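Local atomic coordinates of alpha-rhamnosidase (Dictyoglomus thermophilum, PDB entry 6I60), a protein that probably hydrolyses terminal non-reducing alpha-L-rhamnose residues from alpha-L-rhamnosides, as a multidomain bacterial glycoside hydrolase. Residues E38-K48 and G335-P343; I206-D217 and T230-R239. All coordinates share one frame; numbering follows the deposited sequence.

Interaction 1 of 2, residues E38-K48 and G335-P343; sequences EFTTNPLGVDK and GKLYSEIYP
Ile341 lays its side chain over the bend made by Glu38, Thr40, Pro43 and Gly45, joining the edge of the N-terminal immunoglobulin-like domain to the loop that follows strand 336-338 in the rhamnosidase N-terminal domain. Its two branches divide the work. CG2, anti to the backbone N, reaches Thr40 and Pro43, lying 3.9 Å from Pro43 CB, while CG1, beside that N (chi1 -46°), runs across the Glu38 side chain at about a right angle and carries CD1 to the Gly45 carbonyl. Beyond CB and CG, the Glu38 carboxylate turns to other partners: OE1 pairs with Arg528 of helix 524-535 and accepts a hydrogen bond from a water that in turn accepts one from Ile341 N, and OE2 is bound by Ile52 N. Ser339 OG donates to Gly45 O (2.9 Å), in the carbonyl plane and on a lone pair. Asp47 has its carboxylate held by Tyr229 OH and Met140 N. Its CB makes a CH-pi contact over one face of Tyr338, 4.0 Å from the ring centroid and 20° off the normal.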
loop_
_atom_site.group_PDB
_atom_site.type_symbol
_atom_site.label_atom_id
_atom_site.label_comp_id
_atom_site.label_asym_id
_atom_site.label_seq_id
_atom_site.Cartn_x
_atom_site.Cartn_y
_atom_site.Cartn_z
ATOM N N GLU A 38 -5.229 -8.325 -14.209
ATOM C CA GLU A 38 -4.241 -8.050 -13.166
ATOM C C GLU A 38 -4.687 -6.896 -12.270
ATOM O O GLU A 38 -3.863 -6.117 -11.785
ATOM C CB GLU A 38 -2.857 -7.767 -13.760
ATOM C CG GLU A 38 -2.119 -9.008 -14.234
ATOM C CD GLU A 38 -1.899 -10.013 -13.120
ATOM O OE1 GLU A 38 -0.866 -9.914 -12.423
ATOM O OE2 GLU A 38 -2.764 -10.898 -12.940
ATOM N N PHE A 39 -6.002 -6.781 -12.060
ATOM C CA PHE A 39 -6.589 -5.735 -11.220
ATOM C C PHE A 39 -6.233 -4.342 -11.733
ATOM O O PHE A 39 -5.978 -3.419 -10.956
ATOM C CB PHE A 39 -6.175 -5.903 -9.757
ATOM C CG PHE A 39 -6.521 -7.245 -9.187
ATOM C CD1 PHE A 39 -7.800 -7.505 -8.721
ATOM C CD2 PHE A 39 -5.571 -8.252 -9.124
ATOM C CE1 PHE A 39 -8.124 -8.740 -8.199
ATOM C CE2 PHE A 39 -5.889 -9.492 -8.603
ATOM C CZ PHE A 39 -7.166 -9.736 -8.141
ATOM N N THR A 40 -6.220 -4.187 -13.056
ATOM C CA THR A 40 -5.916 -2.908 -13.679
ATOM C C THR A 40 -6.682 -2.803 -14.988
ATOM O O THR A 40 -6.783 -3.781 -15.735
ATOM C CB THR A 40 -4.413 -2.748 -13.935
ATOM O OG1 THR A 40 -3.687 -3.084 -12.746
ATOM C CG2 THR A 40 -4.087 -1.313 -14.339
ATOM N N THR A 41 -7.219 -1.616 -15.258
ATOM C CA THR A 41 -7.937 -1.369 -16.501
ATOM C C THR A 41 -6.938 -1.289 -17.648
ATOM O O THR A 41 -6.113 -0.371 -17.699
ATOM C CB THR A 41 -8.759 -0.087 -16.399
ATOM O OG1 THR A 41 -9.885 -0.307 -15.540
ATOM C CG2 THR A 41 -9.258 0.342 -17.775
ATOM N N ASN A 42 -7.010 -2.259 -18.563
ATOM C CA ASN A 42 -6.155 -2.342 -19.741
ATOM C C ASN A 42 -4.683 -2.287 -19.351
ATOM O O ASN A 42 -4.019 -1.268 -19.578
ATOM C CB ASN A 42 -6.487 -1.222 -20.728
ATOM C CG ASN A 42 -7.840 -1.409 -21.381
ATOM O OD1 ASN A 42 -8.248 -2.532 -21.679
ATOM N ND2 ASN A 42 -8.547 -0.307 -21.607
ATOM N N PRO A 43 -4.142 -3.351 -18.769
ATOM C CA PRO A 43 -2.742 -3.325 -18.338
ATOM C C PRO A 43 -1.783 -3.459 -19.510
ATOM O O PRO A 43 -2.053 -4.149 -20.496
ATOM C CB PRO A 43 -2.643 -4.536 -17.405
ATOM C CG PRO A 43 -3.664 -5.483 -17.931
ATOM C CD PRO A 43 -4.791 -4.642 -18.479
ATOM N N LEU A 44 -0.646 -2.779 -19.384
ATOM C CA LEU A 44 0.412 -2.803 -20.390
ATOM C C LEU A 44 1.653 -3.424 -19.761
ATOM O O LEU A 44 2.322 -2.789 -18.939
ATOM C CB LEU A 44 0.704 -1.397 -20.913
ATOM C CG LEU A 44 1.988 -1.194 -21.722
ATOM C CD1 LEU A 44 1.984 -2.060 -22.969
ATOM C CD2 LEU A 44 2.168 0.272 -22.087
ATOM N N GLY A 45 1.955 -4.664 -20.139
ATOM C CA GLY A 45 3.139 -5.337 -19.643
ATOM C C GLY A 45 2.854 -6.530 -18.757
ATOM O O GLY A 45 3.578 -6.778 -17.788
ATOM N N VAL A 46 1.807 -7.282 -19.083
ATOM C CA VAL A 46 1.445 -8.460 -18.302
ATOM C C VAL A 46 2.500 -9.534 -18.545
ATOM O O VAL A 46 2.638 -10.042 -19.662
ATOM C CB VAL A 46 0.042 -8.961 -18.658
ATOM C CG1 VAL A 46 -0.456 -9.933 -17.602
ATOM C CG2 VAL A 46 -0.915 -7.790 -18.801
ATOM N N ASP A 47 3.259 -9.874 -17.503
ATOM C CA ASP A 47 4.241 -10.945 -17.586
ATOM C C ASP A 47 3.752 -12.250 -16.977
ATOM O O ASP A 47 4.347 -13.299 -17.242
ATOM C CB ASP A 47 5.548 -10.525 -16.902
ATOM C CG ASP A 47 6.548 -9.926 -17.875
ATOM O OD1 ASP A 47 7.689 -9.631 -17.457
ATOM O OD2 ASP A 47 6.192 -9.749 -19.060
ATOM N N LYS A 48 2.689 -12.207 -16.178
ATOM C CA LYS A 48 2.099 -13.424 -15.634
ATOM C C LYS A 48 1.529 -14.267 -16.767
ATOM O O LYS A 48 0.699 -13.789 -17.547
ATOM C CB LYS A 48 1.009 -13.072 -14.624
ATOM C CG LYS A 48 1.362 -13.390 -13.182
ATOM C CD LYS A 48 0.113 -13.512 -12.324
ATOM C CE LYS A 48 0.424 -14.164 -10.985
ATOM N NZ LYS A 48 1.485 -13.429 -10.238
ATOM N N GLY A 335 19.208 -10.535 -10.650
ATOM C CA GLY A 335 17.806 -10.847 -10.473
ATOM C C GLY A 335 17.078 -11.065 -11.787
ATOM O O GLY A 335 17.432 -10.502 -12.819
ATOM N N LYS A 336 16.051 -11.908 -11.730
ATOM C CA LYS A 336 15.201 -12.127 -12.892
ATOM C C LYS A 336 14.382 -10.877 -13.177
ATOM O O LYS A 336 13.821 -10.259 -12.268
ATOM C CB LYS A 336 14.280 -13.326 -12.664
ATOM C CG LYS A 336 14.994 -14.581 -12.185
ATOM C CD LYS A 336 15.551 -15.384 -13.349
ATOM C CE LYS A 336 16.948 -15.900 -13.043
ATOM N NZ LYS A 336 17.952 -14.800 -13.013
ATOM N N LEU A 337 14.318 -10.499 -14.451
ATOM C CA LEU A 337 13.646 -9.272 -14.862
ATOM C C LEU A 337 12.178 -9.582 -15.134
ATOM O O LEU A 337 11.847 -10.260 -16.111
ATOM C CB LEU A 337 14.334 -8.666 -16.082
ATOM C CG LEU A 337 15.654 -7.957 -15.754
ATOM C CD1 LEU A 337 16.836 -8.913 -15.852
ATOM C CD2 LEU A 337 15.868 -6.743 -16.646
ATOM N N TYR A 338 11.304 -9.084 -14.264
ATOM C CA TYR A 338 9.871 -9.333 -14.312
ATOM C C TYR A 338 9.128 -8.012 -14.471
ATOM O O TYR A 338 9.682 -6.929 -14.267
ATOM C CB TYR A 338 9.408 -10.059 -13.043
ATOM C CG TYR A 338 8.122 -10.842 -13.188
ATOM C CD1 TYR A 338 8.057 -11.968 -13.999
ATOM C CD2 TYR A 338 6.977 -10.465 -12.498
ATOM C CE1 TYR A 338 6.884 -12.691 -14.126
ATOM C CE2 TYR A 338 5.799 -11.181 -12.618
ATOM C CZ TYR A 338 5.759 -12.293 -13.432
ATOM O OH TYR A 338 4.592 -13.008 -13.556
ATOM N N SER A 339 7.852 -8.109 -14.837
ATOM C CA SER A 339 6.989 -6.939 -15.005
ATOM C C SER A 339 5.693 -7.182 -14.238
ATOM O O SER A 339 4.775 -7.834 -14.746
ATOM C CB SER A 339 6.714 -6.659 -16.478
ATOM O OG SER A 339 5.908 -5.503 -16.629
ATOM N N GLU A 340 5.621 -6.655 -13.021
ATOM C CA GLU A 340 4.429 -6.780 -12.197
ATOM C C GLU A 340 3.488 -5.613 -12.462
ATOM O O GLU A 340 3.930 -4.483 -12.695
ATOM C CB GLU A 340 4.797 -6.832 -10.714
ATOM C CG GLU A 340 5.610 -8.053 -10.317
ATOM C CD GLU A 340 5.324 -8.504 -8.900
ATOM O OE1 GLU A 340 6.288 -8.725 -8.137
ATOM O OE2 GLU A 340 4.132 -8.637 -8.549
ATOM N N ILE A 341 2.190 -5.894 -12.432
ATOM C CA ILE A 341 1.158 -4.883 -12.626
ATOM C C ILE A 341 0.737 -4.409 -11.240
ATOM O O ILE A 341 0.028 -5.112 -10.514
ATOM C CB ILE A 341 -0.026 -5.421 -13.430
ATOM C CG1 ILE A 341 0.467 -6.200 -14.653
ATOM C CG2 ILE A 341 -0.936 -4.280 -13.854
ATOM C CD1 ILE A 341 0.979 -5.325 -15.773
ATOM N N TYR A 342 1.181 -3.215 -10.869
ATOM C CA TYR A 342 0.883 -2.638 -9.567
ATOM C C TYR A 342 0.968 -1.127 -9.689
ATOM O O TYR A 342 1.633 -0.610 -10.594
ATOM C CB TYR A 342 1.844 -3.159 -8.489
ATOM C CG TYR A 342 3.241 -2.578 -8.536
ATOM C CD1 TYR A 342 4.020 -2.675 -9.683
ATOM C CD2 TYR A 342 3.788 -1.950 -7.423
ATOM C CE1 TYR A 342 5.300 -2.153 -9.725
ATOM C CE2 TYR A 342 5.070 -1.424 -7.456
ATOM C CZ TYR A 342 5.819 -1.530 -8.611
ATOM O OH TYR A 342 7.092 -1.012 -8.655
ATOM N N PRO A 343 0.292 -0.390 -8.810
ATOM C CA PRO A 343 0.314 1.075 -8.895
ATOM C C PRO A 343 1.723 1.616 -8.737
ATOM O O PRO A 343 2.430 1.270 -7.781
ATOM C CB PRO A 343 -0.587 1.511 -7.729
ATOM C CG PRO A 343 -1.480 0.340 -7.489
ATOM C CD PRO A 343 -0.647 -0.870 -7.781
HETATM O O HOH W 1 1.495 -8.965 -11.458
#

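Interaction 2 of 2, residues I206-D217 and T230-R239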
loop_
_atom_site.group_PDB
_atom_site.type_symbol
_atom_site.label_atom_id
_atom_site.label_comp_id
_atom_site.label_asym_id
_atom_site.label_seq_id
_atom_site.Cartn_x
_atom_site.Cartn_y
_atom_site.Cartn_z
ATOM N N ILE A 206 12.435 10.451 -25.205
ATOM C CA ILE A 206 12.457 10.063 -26.612
ATOM C C ILE A 206 12.187 11.307 -27.443
ATOM O O ILE A 206 11.104 11.897 -27.347
ATOM C CB ILE A 206 11.428 8.965 -26.938
ATOM C CG1 ILE A 206 11.923 7.610 -26.432
ATOM C CG2 ILE A 206 11.164 8.910 -28.436
ATOM C CD1 ILE A 206 11.152 6.431 -26.978
ATOM N N ASN A 207 13.169 11.713 -28.250
ATOM C CA ASN A 207 13.061 12.888 -29.114
ATOM C C ASN A 207 12.751 14.155 -28.319
ATOM O O ASN A 207 12.115 15.081 -28.828
ATOM C CB ASN A 207 12.017 12.676 -30.214
ATOM C CG ASN A 207 12.435 11.617 -31.217
ATOM O OD1 ASN A 207 13.589 11.571 -31.643
ATOM N ND2 ASN A 207 11.495 10.761 -31.601
ATOM N N GLY A 208 13.190 14.203 -27.060
ATOM C CA GLY A 208 13.091 15.388 -26.241
ATOM C C GLY A 208 11.968 15.376 -25.224
ATOM O O GLY A 208 11.998 16.178 -24.284
ATOM N N GLU A 209 10.986 14.495 -25.381
ATOM C CA GLU A 209 9.820 14.471 -24.509
ATOM C C GLU A 209 9.968 13.390 -23.446
ATOM O O GLU A 209 10.448 12.288 -23.728
ATOM C CB GLU A 209 8.543 14.234 -25.316
ATOM C CG GLU A 209 8.329 15.229 -26.444
ATOM C CD GLU A 209 7.833 14.566 -27.712
ATOM O OE1 GLU A 209 6.860 15.072 -28.309
ATOM O OE2 GLU A 209 8.416 13.538 -28.113
ATOM N N ARG A 210 9.558 13.716 -22.222
ATOM C CA ARG A 210 9.516 12.727 -21.156
ATOM C C ARG A 210 8.421 11.707 -21.440
ATOM O O ARG A 210 7.360 12.043 -21.973
ATOM C CB ARG A 210 9.277 13.404 -19.808
ATOM C CG ARG A 210 9.839 12.647 -18.616
ATOM C CD ARG A 210 9.103 13.033 -17.345
ATOM N NE ARG A 210 9.795 12.605 -16.133
ATOM C CZ ARG A 210 9.408 11.583 -15.373
ATOM N NH1 ARG A 210 10.093 11.269 -14.282
ATOM N NH2 ARG A 210 8.335 10.874 -15.703
ATOM N N ILE A 211 8.681 10.454 -21.079
ATOM C CA ILE A 211 7.830 9.349 -21.505
ATOM C C ILE A 211 6.857 8.953 -20.402
ATOM O O ILE A 211 5.637 8.930 -20.610
ATOM C CB ILE A 211 8.682 8.143 -21.942
ATOM C CG1 ILE A 211 9.500 8.492 -23.190
ATOM C CG2 ILE A 211 7.803 6.928 -22.190
ATOM C CD1 ILE A 211 8.663 8.941 -24.370
ATOM N N GLY A 212 7.385 8.636 -19.223
ATOM C CA GLY A 212 6.562 8.054 -18.183
ATOM C C GLY A 212 5.704 9.073 -17.457
ATOM O O GLY A 212 6.062 10.241 -17.310
ATOM N N ASP A 213 4.543 8.608 -17.005
ATOM C CA ASP A 213 3.693 9.356 -16.091
ATOM C C ASP A 213 4.005 9.047 -14.634
ATOM O O ASP A 213 3.227 9.418 -13.750
ATOM C CB ASP A 213 2.218 9.064 -16.379
ATOM N N ARG A 214 5.122 8.378 -14.369
ATOM C CA ARG A 214 5.509 7.962 -13.032
ATOM C C ARG A 214 6.840 8.596 -12.650
ATOM O O ARG A 214 7.556 9.156 -13.484
ATOM C CB ARG A 214 5.600 6.433 -12.944
ATOM C CG ARG A 214 4.619 5.708 -13.847
ATOM C CD ARG A 214 5.202 4.401 -14.357
ATOM N NE ARG A 214 4.201 3.588 -15.043
ATOM C CZ ARG A 214 4.150 2.262 -14.980
ATOM N NH1 ARG A 214 5.045 1.599 -14.260
ATOM N NH2 ARG A 214 3.205 1.597 -15.634
ATOM N N VAL A 215 7.163 8.501 -11.358
ATOM C CA VAL A 215 8.421 8.992 -10.811
ATOM C C VAL A 215 8.976 7.938 -9.864
ATOM O O VAL A 215 8.260 7.049 -9.398
ATOM C CB VAL A 215 8.258 10.342 -10.075
ATOM C CG1 VAL A 215 8.018 11.466 -11.069
ATOM C CG2 VAL A 215 7.121 10.268 -9.067
ATOM N N LEU A 216 10.277 8.047 -9.585
ATOM C CA LEU A 216 10.975 7.129 -8.681
ATOM C C LEU A 216 10.747 5.672 -9.082
ATOM O O LEU A 216 10.464 4.808 -8.248
ATOM C CB LEU A 216 10.562 7.370 -7.226
ATOM C CG LEU A 216 10.890 8.757 -6.666
ATOM C CD1 LEU A 216 10.659 8.801 -5.169
ATOM C CD2 LEU A 216 12.320 9.159 -6.998
ATOM N N ASP A 217 10.864 5.404 -10.382
ATOM C CA ASP A 217 10.753 4.142 -11.099
ATOM C C ASP A 217 12.135 3.547 -11.343
ATOM O O ASP A 217 13.084 4.284 -11.640
ATOM C CB ASP A 217 10.043 4.348 -12.438
ATOM C CG ASP A 217 9.227 3.142 -12.860
ATOM O OD1 ASP A 217 8.352 2.709 -12.080
ATOM O OD2 ASP A 217 9.462 2.625 -13.973
ATOM N N THR A 230 9.885 -1.687 -16.528
ATOM C CA THR A 230 8.677 -0.988 -16.939
ATOM C C THR A 230 8.610 -0.922 -18.460
ATOM O O THR A 230 9.625 -0.700 -19.127
ATOM C CB THR A 230 8.637 0.426 -16.350
ATOM O OG1 THR A 230 8.835 0.362 -14.933
ATOM C CG2 THR A 230 7.301 1.094 -16.639
ATOM N N VAL A 231 7.412 -1.124 -19.005
ATOM C CA VAL A 231 7.165 -1.037 -20.439
ATOM C C VAL A 231 6.325 0.202 -20.711
ATOM O O VAL A 231 5.327 0.450 -20.021
ATOM C CB VAL A 231 6.473 -2.303 -20.976
ATOM C CG1 VAL A 231 5.306 -2.671 -20.096
ATOM C CG2 VAL A 231 6.009 -2.084 -22.408
ATOM N N TYR A 232 6.728 0.979 -21.711
ATOM C CA TYR A 232 6.041 2.206 -22.077
ATOM C C TYR A 232 5.571 2.136 -23.524
ATOM O O TYR A 232 6.171 1.453 -24.360
ATOM C CB TYR A 232 6.949 3.424 -21.889
ATOM C CG TYR A 232 7.258 3.743 -20.447
ATOM C CD1 TYR A 232 6.296 4.302 -19.616
ATOM C CD2 TYR A 232 8.517 3.492 -19.916
ATOM C CE1 TYR A 232 6.576 4.597 -18.294
ATOM C CE2 TYR A 232 8.807 3.786 -18.597
ATOM C CZ TYR A 232 7.834 4.338 -17.791
ATOM O OH TYR A 232 8.122 4.630 -16.476
ATOM N N ASP A 233 4.486 2.851 -23.808
ATOM C CA ASP A 233 3.952 2.976 -25.159
ATOM C C ASP A 233 4.482 4.275 -25.751
ATOM O O ASP A 233 4.053 5.365 -25.360
ATOM C CB ASP A 233 2.425 2.950 -25.150
ATOM C CG ASP A 233 1.825 3.503 -26.430
ATOM O OD1 ASP A 233 2.281 3.111 -27.525
ATOM O OD2 ASP A 233 0.897 4.333 -26.341
ATOM N N VAL A 234 5.417 4.159 -26.690
ATOM C CA VAL A 234 6.052 5.328 -27.288
ATOM C C VAL A 234 5.734 5.370 -28.775
ATOM O O VAL A 234 6.547 5.836 -29.582
ATOM C CB VAL A 234 7.572 5.319 -27.046
ATOM C CG1 VAL A 234 7.866 5.492 -25.567
ATOM C CG2 VAL A 234 8.186 4.027 -27.568
ATOM N N SER A 235 4.548 4.883 -29.146
ATOM C CA SER A 235 4.146 4.886 -30.548
ATOM C C SER A 235 4.130 6.303 -31.109
ATOM O O SER A 235 4.878 6.628 -32.038
ATOM C CB SER A 235 2.777 4.225 -30.702
ATOM O OG SER A 235 2.832 2.856 -30.345
ATOM N N LYS A 236 3.297 7.171 -30.537
ATOM C CA LYS A 236 3.169 8.535 -31.037
ATOM C C LYS A 236 4.324 9.406 -30.561
ATOM O O LYS A 236 4.132 10.583 -30.239
ATOM C CB LYS A 236 1.833 9.144 -30.601
ATOM C CG LYS A 236 0.604 8.488 -31.223
ATOM C CD LYS A 236 0.837 8.120 -32.681
ATOM C CE LYS A 236 -0.277 8.652 -33.568
ATOM N NZ LYS A 236 0.244 9.144 -34.874
ATOM N N ASN A 237 5.527 8.832 -30.511
ATOM C CA ASN A 237 6.725 9.580 -30.150
ATOM C C ASN A 237 7.887 9.289 -31.091
ATOM O O ASN A 237 9.006 9.742 -30.821
ATOM C CB ASN A 237 7.152 9.265 -28.709
ATOM C CG ASN A 237 6.297 9.968 -27.675
ATOM O OD1 ASN A 237 5.836 9.353 -26.715
ATOM N ND2 ASN A 237 6.091 11.268 -27.861
ATOM N N ILE A 238 7.658 8.568 -32.187
ATOM C CA ILE A 238 8.753 8.005 -32.970
ATOM C C ILE A 238 9.318 8.984 -34.000
ATOM O O ILE A 238 10.517 8.931 -34.298
ATOM C CB ILE A 238 8.277 6.697 -33.630
ATOM C CG1 ILE A 238 8.251 5.568 -32.598
ATOM C CG2 ILE A 238 9.157 6.302 -34.811
ATOM C CD1 ILE A 238 9.498 5.493 -31.738
ATOM N N ARG A 239 8.491 9.884 -34.542
ATOM C CA ARG A 239 8.920 10.842 -35.560
ATOM C C ARG A 239 9.335 10.117 -36.837
ATOM O O ARG A 239 9.144 8.903 -36.959
ATOM C CB ARG A 239 10.063 11.724 -35.037
ATOM C CG ARG A 239 10.093 13.141 -35.583
ATOM C CD ARG A 239 11.386 13.843 -35.190
ATOM N NE ARG A 239 11.319 15.286 -35.405
ATOM C CZ ARG A 239 10.658 16.133 -34.621
ATOM N NH1 ARG A 239 9.999 15.688 -33.558
ATOM N NH2 ARG A 239 10.655 17.430 -34.900
#
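Ile211 packs its CG2, anti to the backbone N (chi1 -65° for CG1), between Tyr232 CB and Val234 CG1, at 3.6 Å from the former, and so ties the segment that follows the type I' turn of the hairpin 201-206/209-210 to strand 226-233 of the beta-rich rhamnosidase N-terminal domain. The apolar row continues with Ile206, whose CD1 meets Val234 CG1 at 3.7 Å, the two side chains crossing at about a right angle. Tyr232 adds its ring to this packing: Gly212 N lies over one face, and Gly212 CA is 3.5 Å from Tyr232 CE1. Thr230 CG2 lies over a face of the Arg214 guanidinium. The Tyr232 hydroxyl is hydrogen-bonded to Tyr202 OH of strand 201-206. Replacing Tyr232 with an alanine would probably open a gap beside Ile211 CG2 and Gly212 and leave Tyr202 OH without this partner. Polar bonds close both ends. At one, Asp217 OD2 accepts from Thr230 OG1 on its syn lone pair; Tyr202 OH is a further hydrogen-bond partner of OD2. At the other, the Asn207 amide, its OD1 fixed by Ala244 N, directs ND2 at the chain of 237-239. Asn207 ND2 makes a weak bond to Ile238 O and a shorter one, 2.8 Å, to Asn237 O, which lies close to the amide plane.

How the interactions relate
The centres of the two contacts lie about 17 Å apart, on the same side of the chain's centre. Interaction 2 is local, its segments 13 residues apart in sequence, and falls within the long span of chain that separates 38-48 from 335-343. One sheet serves both: strand 226-233, carrying interaction 2, runs parallel to its edge strand 336-338, part of interaction 1. The two contacts also touch directly, Leu44 O lying 3.2 Å from Val231 CG1. Val231 and Tyr232 point to opposite sides of strand 226-233, toward the immunoglobulin-like domain and the 206-217 segment respectively. The strand thus links packing between domains with packing inside one.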